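Local coordinates for protein glycosyltransferase (Streptomyces viridochromogenes, PDB 2IUY) that probably transfers a sugar from a nucleotide donor as a retaining family GT4 glycosyltransferase in the biosynthesis of the antibiotic avilamycin A, at residues P12-V15 with A20-S23; Q27-I32 with M168-P173; A237-V242 with W250-A255. All blocks are in the same frame, centred on the assembly; numbering follows the deposited sequence.

Interaction 1: residues P12-V15 with A20-S23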
ATOM      1  N   PRO A  12       3.169   8.331 -11.941  1.00 10.58           N
ATOM      2  CA  PRO A  12       4.480   8.912 -12.372  1.00 11.08           C
ATOM      3  C   PRO A  12       5.016   9.998 -11.409  1.00 12.28           C
ATOM      4  O   PRO A  12       4.440  11.082 -11.301  1.00 11.37           O
ATOM      5  CB  PRO A  12       4.198   9.467 -13.794  1.00 11.06           C
ATOM      6  CG  PRO A  12       2.787   9.139 -14.116  1.00 12.40           C
ATOM      7  CD  PRO A  12       2.052   8.751 -12.812  1.00  9.07           C
ATOM      8  N   LEU A  13       6.098   9.681 -10.697  1.00 11.90           N
ATOM      9  CA  LEU A  13       6.640  10.543  -9.696  1.00 13.26           C
ATOM     10  C   LEU A  13       8.151  10.478  -9.778  1.00 14.27           C
ATOM     11  O   LEU A  13       8.720   9.403  -9.892  1.00 12.47           O
ATOM     12  CB  LEU A  13       6.226  10.072  -8.276  1.00 13.45           C
ATOM     13  CG  LEU A  13       4.775  10.292  -7.793  1.00 14.84           C
ATOM     14  CD1 LEU A  13       4.553   9.748  -6.350  1.00 12.91           C
ATOM     15  CD2 LEU A  13       4.408  11.797  -7.845  1.00 11.81           C
ATOM     16  N   ARG A  14       8.805  11.633  -9.649  1.00 14.82           N
ATOM     17  CA  ARG A  14      10.260  11.615  -9.671  1.00 15.38           C
ATOM     18  C   ARG A  14      10.833  11.354  -8.311  1.00 14.24           C
ATOM     19  O   ARG A  14      10.209  11.657  -7.303  1.00 14.23           O
ATOM     20  CB  ARG A  14      10.805  12.919 -10.261  1.00 16.90           C
ATOM     21  CG  ARG A  14      10.662  12.915 -11.795  1.00 18.14           C
ATOM     22  CD  ARG A  14      11.060  14.221 -12.314  1.00 24.41           C
ATOM     23  NE  ARG A  14      10.260  14.561 -13.476  1.00 26.88           N
ATOM     24  CZ  ARG A  14      10.648  14.354 -14.726  1.00 25.86           C
ATOM     25  NH1 ARG A  14      11.828  13.807 -14.968  1.00 20.77           N
ATOM     26  NH2 ARG A  14       9.844  14.710 -15.721  1.00 26.49           N
ATOM     27  N   VAL A  15      12.002  10.724  -8.290  1.00 13.67           N
ATOM     28  CA  VAL A  15      12.774  10.580  -7.063  1.00 12.88           C
ATOM     29  C   VAL A  15      12.958  11.987  -6.490  1.00 13.22           C
ATOM     30  O   VAL A  15      13.265  12.940  -7.240  1.00 12.29           O
ATOM     31  CB  VAL A  15      14.095   9.902  -7.352  1.00 12.89           C
ATOM     32  CG1 VAL A  15      15.008   9.993  -6.146  1.00 11.91           C
ATOM     33  CG2 VAL A  15      13.841   8.448  -7.838  1.00  9.99           C
ATOM     34  N   ALA A  20      15.191  11.451 -12.178  1.00 14.77           N
ATOM     35  CA  ALA A  20      14.847  10.037 -12.335  1.00 14.23           C
ATOM     36  C   ALA A  20      13.413   9.772 -11.860  1.00 15.01           C
ATOM     37  O   ALA A  20      12.929  10.440 -10.957  1.00 14.85           O
ATOM     38  CB  ALA A  20      15.805   9.174 -11.530  1.00 13.91           C
ATOM     39  N   TRP A  21      12.768   8.774 -12.456  1.00 15.20           N
ATOM     40  CA  TRP A  21      11.417   8.342 -12.086  1.00 14.43           C
ATOM     41  C   TRP A  21      11.572   7.298 -11.002  1.00 13.23           C
ATOM     42  O   TRP A  21      12.510   6.521 -11.015  1.00 12.69           O
ATOM     43  CB  TRP A  21      10.697   7.757 -13.315  1.00 15.06           C
ATOM     44  CG  TRP A  21      10.413   8.843 -14.337  1.00 14.75           C
ATOM     45  CD1 TRP A  21      11.150   9.125 -15.453  1.00 16.68           C
ATOM     46  CD2 TRP A  21       9.415   9.855 -14.257  1.00 17.75           C
ATOM     47  NE1 TRP A  21      10.650  10.230 -16.095  1.00 16.12           N
ATOM     48  CE2 TRP A  21       9.576  10.693 -15.387  1.00 17.93           C
ATOM     49  CE3 TRP A  21       8.368  10.127 -13.354  1.00 16.41           C
ATOM     50  CZ2 TRP A  21       8.734  11.772 -15.642  1.00 17.43           C
ATOM     51  CZ3 TRP A  21       7.542  11.204 -13.605  1.00 16.82           C
ATOM     52  CH2 TRP A  21       7.730  12.022 -14.740  1.00 16.40           C
ATOM     53  N   ILE A  22      10.657   7.294 -10.049  1.00 12.27           N
ATOM     54  CA  ILE A  22      10.639   6.250  -9.027  1.00 10.72           C
ATOM     55  C   ILE A  22      10.314   4.950  -9.762  1.00 10.98           C
ATOM     56  O   ILE A  22       9.494   4.942 -10.685  1.00 12.01           O
ATOM     57  CB  ILE A  22       9.617   6.582  -7.910  1.00 10.69           C
ATOM     58  CG1 ILE A  22      10.077   7.847  -7.115  1.00 10.88           C
ATOM     59  CG2 ILE A  22       9.426   5.356  -6.952  1.00  9.98           C
ATOM     60  CD1 ILE A  22       9.025   8.394  -6.106  1.00  8.20           C
ATOM     61  N   SER A  23      10.970   3.867  -9.383  1.00 11.21           N
ATOM     62  CA  SER A  23      10.740   2.584 -10.037  1.00 10.61           C
ATOM     63  C   SER A  23       9.645   1.737  -9.368  1.00  8.94           C
ATOM     64  O   SER A  23       9.090   2.083  -8.311  1.00  9.63           O
ATOM     65  CB  SER A  23      12.075   1.805 -10.174  1.00 11.09           C
ATOM     66  OG  SER A  23      12.470   1.321  -8.875  1.00 15.48           O
TER
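R14 and W21 face each other at a single beta bridge, within the loop that follows strand 5-9 of the N-terminal Rossmann-like domain of this GT-B fold. Two backbone hydrogen bonds join the segments: I22 N donates to L13 O at 2.9 Å, almost straight at 177°, and V15 N reaches A20 O at 2.8 Å. Between them R14 CA makes a C-H...O contact with the same A20 O.

Arginine and indole overlap as well. R14 CG stands over the six-membered ring of W21, 4.0 Å from its centroid, a CH-pi contact. Bent at chi3 (-146°), the chain then carries the guanidinium over the rim of the ring, where R14 NH2 lies 3.1 Å from W21 CZ2, the two planes 39° apart. NH1 is hydrogen-bonded to D19 O and NH2 forms a salt bridge with E72, which holds the charged end in place above the indole.

Apolar contacts fill in the flanks. P12 CB meets W21 CZ3, while I22 serves two residues of the other segment: its CG1 packs against V15 CG2 and its CD1 against L13 CB. At the indole edge, the backbone L13 N lies in the ring plane, 3.5 Å from W21 CE3.

Interaction 2: residues Q27-I32 with M168-P173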
ATOM      1  N   GLN A  27      12.767   2.231  -5.112  1.00 17.22           N
ATOM      2  CA  GLN A  27      14.054   2.186  -4.401  1.00 19.75           C
ATOM      3  C   GLN A  27      13.859   2.616  -2.918  1.00 20.25           C
ATOM      4  O   GLN A  27      14.426   2.024  -1.988  1.00 20.78           O
ATOM      5  CB  GLN A  27      15.085   3.079  -5.144  1.00 20.57           C
ATOM      6  CG  GLN A  27      15.015   2.983  -6.717  1.00 22.96           C
ATOM      7  CD  GLN A  27      14.058   4.020  -7.457  1.00 22.88           C
ATOM      8  OE1 GLN A  27      12.903   4.280  -7.069  1.00 12.21           O
ATOM      9  NE2 GLN A  27      14.577   4.570  -8.573  1.00 28.16           N
ATOM     10  N   GLY A  28      13.014   3.605  -2.693  1.00 20.77           N
ATOM     11  CA  GLY A  28      12.791   4.092  -1.331  1.00 22.44           C
ATOM     12  C   GLY A  28      11.319   4.054  -0.936  1.00 23.62           C
ATOM     13  O   GLY A  28      10.656   3.019  -1.086  1.00 24.54           O
ATOM     14  N   TYR A  29      10.794   5.185  -0.456  1.00 23.32           N
ATOM     15  CA  TYR A  29       9.429   5.227   0.011  1.00 24.06           C
ATOM     16  C   TYR A  29       8.454   5.322  -1.189  1.00 23.10           C
ATOM     17  O   TYR A  29       8.680   6.062  -2.148  1.00 21.95           O
ATOM     18  CB  TYR A  29       9.214   6.366   1.046  1.00 26.27           C
ATOM     19  CG  TYR A  29       7.769   6.822   1.140  1.00 28.67           C
ATOM     20  CD1 TYR A  29       6.867   6.240   2.064  1.00 31.57           C
ATOM     21  CD2 TYR A  29       7.290   7.801   0.271  1.00 31.12           C
ATOM     22  CE1 TYR A  29       5.494   6.647   2.115  1.00 31.98           C
ATOM     23  CE2 TYR A  29       5.959   8.230   0.315  1.00 34.35           C
ATOM     24  CZ  TYR A  29       5.056   7.661   1.227  1.00 33.50           C
ATOM     25  OH  TYR A  29       3.740   8.158   1.213  1.00 32.67           O
ATOM     26  N   GLY A  30       7.382   4.542  -1.123  1.00 21.84           N
ATOM     27  CA  GLY A  30       6.310   4.667  -2.087  1.00 20.95           C
ATOM     28  C   GLY A  30       5.390   3.470  -2.051  1.00 19.65           C
ATOM     29  O   GLY A  30       5.682   2.427  -2.670  1.00 21.27           O
ATOM     30  N   GLY A  31       4.284   3.643  -1.345  1.00 16.52           N
ATOM     31  CA  GLY A  31       3.222   2.658  -1.241  1.00 14.23           C
ATOM     32  C   GLY A  31       2.593   2.202  -2.530  1.00 12.12           C
ATOM     33  O   GLY A  31       2.517   1.024  -2.732  1.00 11.60           O
ATOM     34  N   ILE A  32       2.126   3.109  -3.396  1.00 10.41           N
ATOM     35  CA  ILE A  32       1.495   2.702  -4.678  1.00 10.03           C
ATOM     36  C   ILE A  32       2.373   1.817  -5.573  1.00  9.40           C
ATOM     37  O   ILE A  32       1.885   0.885  -6.250  1.00  8.73           O
ATOM     38  CB  ILE A  32       0.963   3.913  -5.522  1.00  9.99           C
ATOM     39  CG1 ILE A  32      -0.213   4.595  -4.794  1.00 11.31           C
ATOM     40  CG2 ILE A  32       0.563   3.474  -6.976  1.00 10.48           C
ATOM     41  CD1 ILE A  32      -0.617   5.998  -5.406  1.00 10.10           C
HETATM   42  N   MSE A 168       6.230   2.426   9.898  1.00 10.52           N
HETATM   43  CA  MSE A 168       6.792   2.500   8.571  1.00 14.07           C
HETATM   44  C   MSE A 168       5.870   3.254   7.625  1.00 13.95           C
HETATM   45  O   MSE A 168       4.831   2.726   7.180  1.00 15.13           O
HETATM   46  CB  MSE A 168       7.139   1.088   8.035  1.00 12.91           C
HETATM   47  CG  MSE A 168       7.768   1.188   6.665  1.00 17.41           C
HETATM   48 SE   MSE A 168       8.437  -0.481   6.051  1.00 24.84          SE
HETATM   49  CE  MSE A 168      10.112  -0.476   7.050  1.00 16.51           C
ATOM     50  N   GLY A 169       6.225   4.502   7.355  1.00 13.81           N
ATOM     51  CA  GLY A 169       5.495   5.358   6.439  1.00 14.06           C
ATOM     52  C   GLY A 169       5.988   6.799   6.582  1.00 14.00           C
ATOM     53  O   GLY A 169       6.985   7.069   7.257  1.00 12.47           O
ATOM     54  N   ARG A 170       5.277   7.729   5.971  1.00 13.85           N
ATOM     55  CA  ARG A 170       5.613   9.153   6.140  1.00 15.51           C
ATOM     56  C   ARG A 170       5.285   9.616   7.564  1.00 12.23           C
ATOM     57  O   ARG A 170       4.226   9.300   8.099  1.00 10.49           O
ATOM     58  CB  ARG A 170       4.895  10.012   5.102  1.00 14.45           C
ATOM     59  CG  ARG A 170       5.570   9.972   3.702  1.00 20.29           C
ATOM     60  CD  ARG A 170       4.806  10.928   2.721  1.00 21.81           C
ATOM     61  NE  ARG A 170       3.389  10.577   2.826  1.00 32.02           N
ATOM     62  CZ  ARG A 170       2.475  11.247   3.531  1.00 35.51           C
ATOM     63  NH1 ARG A 170       2.788  12.407   4.141  1.00 32.08           N
ATOM     64  NH2 ARG A 170       1.225  10.761   3.574  1.00 36.72           N
ATOM     65  N   VAL A 171       6.222  10.330   8.177  1.00 11.52           N
ATOM     66  CA  VAL A 171       6.028  10.837   9.535  1.00 11.00           C
ATOM     67  C   VAL A 171       5.195  12.113   9.413  1.00 11.50           C
ATOM     68  O   VAL A 171       5.740  13.210   9.307  1.00 11.86           O
ATOM     69  CB  VAL A 171       7.397  11.094  10.237  1.00 10.96           C
ATOM     70  CG1 VAL A 171       7.204  11.713  11.660  1.00  8.19           C
ATOM     71  CG2 VAL A 171       8.282   9.774  10.258  1.00  9.62           C
ATOM     72  N   SER A 172       3.874  11.931   9.383  1.00 11.96           N
ATOM     73  CA  SER A 172       2.871  12.982   9.157  1.00 11.58           C
ATOM     74  C   SER A 172       1.740  12.728  10.098  1.00  9.02           C
ATOM     75  O   SER A 172       1.545  11.600  10.479  1.00  7.60           O
ATOM     76  CB  SER A 172       2.265  12.868   7.778  1.00 12.39           C
ATOM     77  OG  SER A 172       3.237  13.204   6.821  1.00 19.09           O
ATOM     78  N   PRO A 173       1.024  13.788  10.516  1.00  8.91           N
ATOM     79  CA  PRO A 173      -0.013  13.661  11.541  1.00  7.83           C
ATOM     80  C   PRO A 173      -1.149  12.666  11.220  1.00  9.51           C
ATOM     81  O   PRO A 173      -1.552  11.895  12.106  1.00  9.08           O
ATOM     82  CB  PRO A 173      -0.549  15.104  11.674  1.00  7.84           C
ATOM     83  CG  PRO A 173       0.626  15.956  11.420  1.00  5.96           C
ATOM     84  CD  PRO A 173       1.256  15.213  10.180  1.00  8.34           C
TER
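Y29 presents one face of its ring to the aliphatic part of R170, across the cleft between the two Rossmann-like domains of the GT-B fold. Y29 comes from the loop leading into helix 31-45 of the N-terminal domain; R170 follows strand 165-168 of the C-terminal one. The overlap is a CH-pi contact, with R170 CG 3.8 Å from the ring centroid and displaced toward the phenol end, where it comes within 3.4 Å of Y29 CZ.

With CG swung away from the backbone nitrogen, the tyrosine ring spans the gap to R170. The arginine chain turns at chi3 (-51°), bringing NE round to the hydroxyl while the guanidinium stands at 75° to the ring. R170 NH2 bonds H174 NE2.

Y29, G30 and K175, the last close to R170, belong to the UDP site, which is empty of UDP in this model, so the contact lies at the nucleotide site and links the domains there. A second tie to the C-terminal domain runs from Y29 N to E219. Between the two segments the hydrogen bond is R170 NE to Y29 OH, 2.9 Å long and somewhat bent at 143°, with the oxygen in the guanidinium plane.

Interaction 3: residues A237-V242 with W250-A255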
ATOM      1  N   ALA A 237       0.166   0.756  12.813  1.00  8.75           N
ATOM      2  CA  ALA A 237      -0.469   1.475  11.698  1.00  8.45           C
ATOM      3  C   ALA A 237      -1.558   2.343  12.305  1.00  7.79           C
ATOM      4  O   ALA A 237      -2.668   1.881  12.555  1.00  7.70           O
ATOM      5  CB  ALA A 237      -1.064   0.464  10.703  1.00  8.54           C
HETATM    6  N   MSE A 238      -1.232   3.609  12.556  1.00  8.48           N
HETATM    7  CA  MSE A 238      -2.014   4.438  13.504  1.00  8.72           C
HETATM    8  C   MSE A 238      -2.645   5.639  12.855  1.00  8.51           C
HETATM    9  O   MSE A 238      -2.711   6.693  13.462  1.00  9.01           O
HETATM   10  CB  MSE A 238      -1.094   4.911  14.642  1.00  9.64           C
HETATM   11  CG  MSE A 238      -0.328   3.793  15.361  1.00  9.82           C
HETATM   12 SE   MSE A 238      -1.438   2.542  16.292  1.00 14.29          SE
HETATM   13  CE  MSE A 238      -1.933   3.703  17.834  1.00 12.82           C
ATOM     14  N   SER A 239      -3.140   5.456  11.632  1.00  8.51           N
ATOM     15  CA  SER A 239      -3.738   6.524  10.864  1.00  8.48           C
ATOM     16  C   SER A 239      -4.833   7.166  11.712  1.00  8.20           C
ATOM     17  O   SER A 239      -5.529   6.475  12.454  1.00  7.10           O
ATOM     18  CB  SER A 239      -4.252   6.027   9.506  1.00  7.56           C
ATOM     19  OG  SER A 239      -3.173   5.584   8.685  1.00  8.75           O
ATOM     20  N   GLN A 240      -4.928   8.494  11.626  1.00  8.81           N
ATOM     21  CA  GLN A 240      -5.798   9.279  12.490  1.00  8.71           C
ATOM     22  C   GLN A 240      -6.868   9.967  11.665  1.00  9.46           C
ATOM     23  O   GLN A 240      -6.654  10.356  10.519  1.00  9.59           O
ATOM     24  CB  GLN A 240      -4.981  10.330  13.286  1.00  9.37           C
ATOM     25  CG  GLN A 240      -3.919   9.735  14.246  1.00  9.49           C
ATOM     26  CD  GLN A 240      -4.513   8.938  15.412  1.00 11.41           C
ATOM     27  OE1 GLN A 240      -5.332   9.448  16.179  1.00 12.18           O
ATOM     28  NE2 GLN A 240      -4.053   7.692  15.579  1.00  9.97           N
ATOM     29  N   ALA A 241      -8.054  10.100  12.231  1.00 11.22           N
ATOM     30  CA  ALA A 241      -9.120  10.778  11.507  1.00 11.78           C
ATOM     31  C   ALA A 241      -9.007  12.309  11.670  1.00 12.44           C
ATOM     32  O   ALA A 241      -9.646  12.943  12.519  1.00 13.90           O
ATOM     33  CB  ALA A 241     -10.492  10.230  11.908  1.00 12.02           C
ATOM     34  N   VAL A 242      -8.115  12.889  10.888  1.00 12.23           N
ATOM     35  CA  VAL A 242      -7.872  14.317  10.964  1.00 12.57           C
ATOM     36  C   VAL A 242      -8.050  14.843   9.563  1.00 13.22           C
ATOM     37  O   VAL A 242      -8.100  14.026   8.630  1.00 12.23           O
ATOM     38  CB  VAL A 242      -6.424  14.642  11.478  1.00 12.39           C
ATOM     39  CG1 VAL A 242      -6.260  14.190  12.970  1.00 12.65           C
ATOM     40  CG2 VAL A 242      -5.336  14.033  10.593  1.00 10.69           C
ATOM     41  N   TRP A 250      -9.390  12.392   6.852  1.00 11.95           N
ATOM     42  CA  TRP A 250      -8.524  11.319   6.382  1.00 11.32           C
ATOM     43  C   TRP A 250      -9.206   9.923   6.577  1.00 10.17           C
ATOM     44  O   TRP A 250      -9.756   9.610   7.636  1.00  9.86           O
ATOM     45  CB  TRP A 250      -7.127  11.369   7.050  1.00  9.02           C
ATOM     46  CG  TRP A 250      -6.230  10.234   6.522  1.00  8.80           C
ATOM     47  CD1 TRP A 250      -5.999   9.022   7.110  1.00  8.44           C
ATOM     48  CD2 TRP A 250      -5.508  10.216   5.286  1.00  8.02           C
ATOM     49  NE1 TRP A 250      -5.159   8.281   6.338  1.00  8.57           N
ATOM     50  CE2 TRP A 250      -4.854   8.976   5.204  1.00  8.30           C
ATOM     51  CE3 TRP A 250      -5.314  11.150   4.268  1.00  6.23           C
ATOM     52  CZ2 TRP A 250      -4.030   8.617   4.118  1.00 11.25           C
ATOM     53  CZ3 TRP A 250      -4.477  10.809   3.186  1.00  9.94           C
ATOM     54  CH2 TRP A 250      -3.838   9.551   3.125  1.00 10.86           C
ATOM     55  N   CYS A 251      -9.141   9.109   5.537  1.00 11.55           N
ATOM     56  CA  CYS A 251      -9.694   7.755   5.577  1.00 11.09           C
ATOM     57  C   CYS A 251      -8.673   6.843   4.882  1.00 10.23           C
ATOM     58  O   CYS A 251      -8.527   6.907   3.656  1.00  9.90           O
ATOM     59  CB  CYS A 251     -11.027   7.742   4.827  1.00 11.96           C
ATOM     60  SG  CYS A 251     -11.860   6.130   4.632  1.00 14.12           S
ATOM     61  N   GLU A 252      -7.933   6.038   5.658  1.00  9.69           N
ATOM     62  CA  GLU A 252      -6.787   5.256   5.102  1.00  9.08           C
ATOM     63  C   GLU A 252      -7.342   4.374   3.971  1.00  8.98           C
ATOM     64  O   GLU A 252      -8.247   3.612   4.216  1.00  8.01           O
ATOM     65  CB  GLU A 252      -6.095   4.428   6.193  1.00  8.66           C
ATOM     66  CG  GLU A 252      -4.742   3.786   5.769  1.00  8.19           C
ATOM     67  CD  GLU A 252      -3.716   4.819   5.427  1.00 12.28           C
ATOM     68  OE1 GLU A 252      -3.534   5.770   6.211  1.00 12.90           O
ATOM     69  OE2 GLU A 252      -3.100   4.734   4.357  1.00 15.65           O
ATOM     70  N   PRO A 253      -6.918   4.589   2.709  1.00  9.45           N
ATOM     71  CA  PRO A 253      -7.491   3.738   1.630  1.00  9.92           C
ATOM     72  C   PRO A 253      -7.277   2.218   1.699  1.00  9.32           C
ATOM     73  O   PRO A 253      -8.278   1.452   1.566  1.00  8.84           O
ATOM     74  CB  PRO A 253      -6.899   4.320   0.331  1.00 10.04           C
ATOM     75  CG  PRO A 253      -6.348   5.661   0.703  1.00 10.53           C
ATOM     76  CD  PRO A 253      -6.079   5.677   2.182  1.00 10.58           C
ATOM     77  N   GLY A 254      -6.019   1.798   1.923  1.00  8.53           N
ATOM     78  CA  GLY A 254      -5.641   0.409   1.862  1.00  9.46           C
ATOM     79  C   GLY A 254      -4.487  -0.061   2.741  1.00 10.43           C
ATOM     80  O   GLY A 254      -4.391  -1.274   3.037  1.00 10.24           O
ATOM     81  N   ALA A 255      -3.613   0.861   3.163  1.00  9.80           N
ATOM     82  CA  ALA A 255      -2.570   0.572   4.163  1.00  9.56           C
ATOM     83  C   ALA A 255      -1.718  -0.649   3.817  1.00  9.70           C
ATOM     84  O   ALA A 255      -1.810  -1.707   4.430  1.00  8.61           O
ATOM     85  CB  ALA A 255      -3.159   0.433   5.580  1.00 10.07           C
TER
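E252 reaches across to S239 and is met on the way by W250, in the loop between strand 234-237 and helix 256-263 of the C-terminal Rossmann-like domain. E252 CB lies 4.1 Å from S239 CB. CG leaves anti to the backbone nitrogen (chi1 -169°), and a bend at chi2 (63°) folds the carboxylate back toward the serine; E252 CG itself is 3.8 Å from S239 OG. CD then lies in the plane of the W250 indole, at its edge. At the tip, E252 OE1 accepts two hydrogen bonds, from S239 OG at 2.5 Å and from W250 NE1 at 3.0 Å. Both donors lie out of the carboxylate plane and on opposite faces of it, so the oxygen is gripped from two sides. The other oxygen, OE2, forms a salt bridge with NZ of K175, a UDP-binding residue. The spacing of E252 and the UDP-binding E260 is consistent with the E-x7-E motif of retaining GT4 enzymes.

W250 also meets the other segment through its backbone. W250 N donates to V242 O at 2.7 Å, and W250 CB rests 3.6 Å from Q240 O, beside the inverse gamma turn centred on A241. On the 237-242 side, Q240 NE2 turns back to M238 O at 2.7 Å, which ties that segment to itself.

Around this core, Q240 and M238 pack on helix 177-187, S239 and A255 touch helix 276-279, and C251 and P253 lie against helix 128-133 of the N-terminal domain. A237, at the end of strand 234-237, continues the parallel sheet through backbone bonds to V269 in strand 268-270.

How the interactions relate
From the N terminus, interaction 1 comes first, in a short loop closed by a single beta bridge between strand 5-9 and helix 31-45. The chain then runs directly into residues 27-32, the first half of interaction 2; Q27 packs on I22 and V15, so the two contacts adjoin. Interaction 2 spans well over a hundred residues and joins the N-terminal domain to the C-terminal one. Interaction 3 closes a second local loop, between strand 234-237 and helix 256-263, and touches interaction 2 where P173 meets Q240. The three are in series, neither nesting nor crossing. Interactions 1 and 3 are separate, their nearest atoms about 13 Å apart, with interaction 2 touching both.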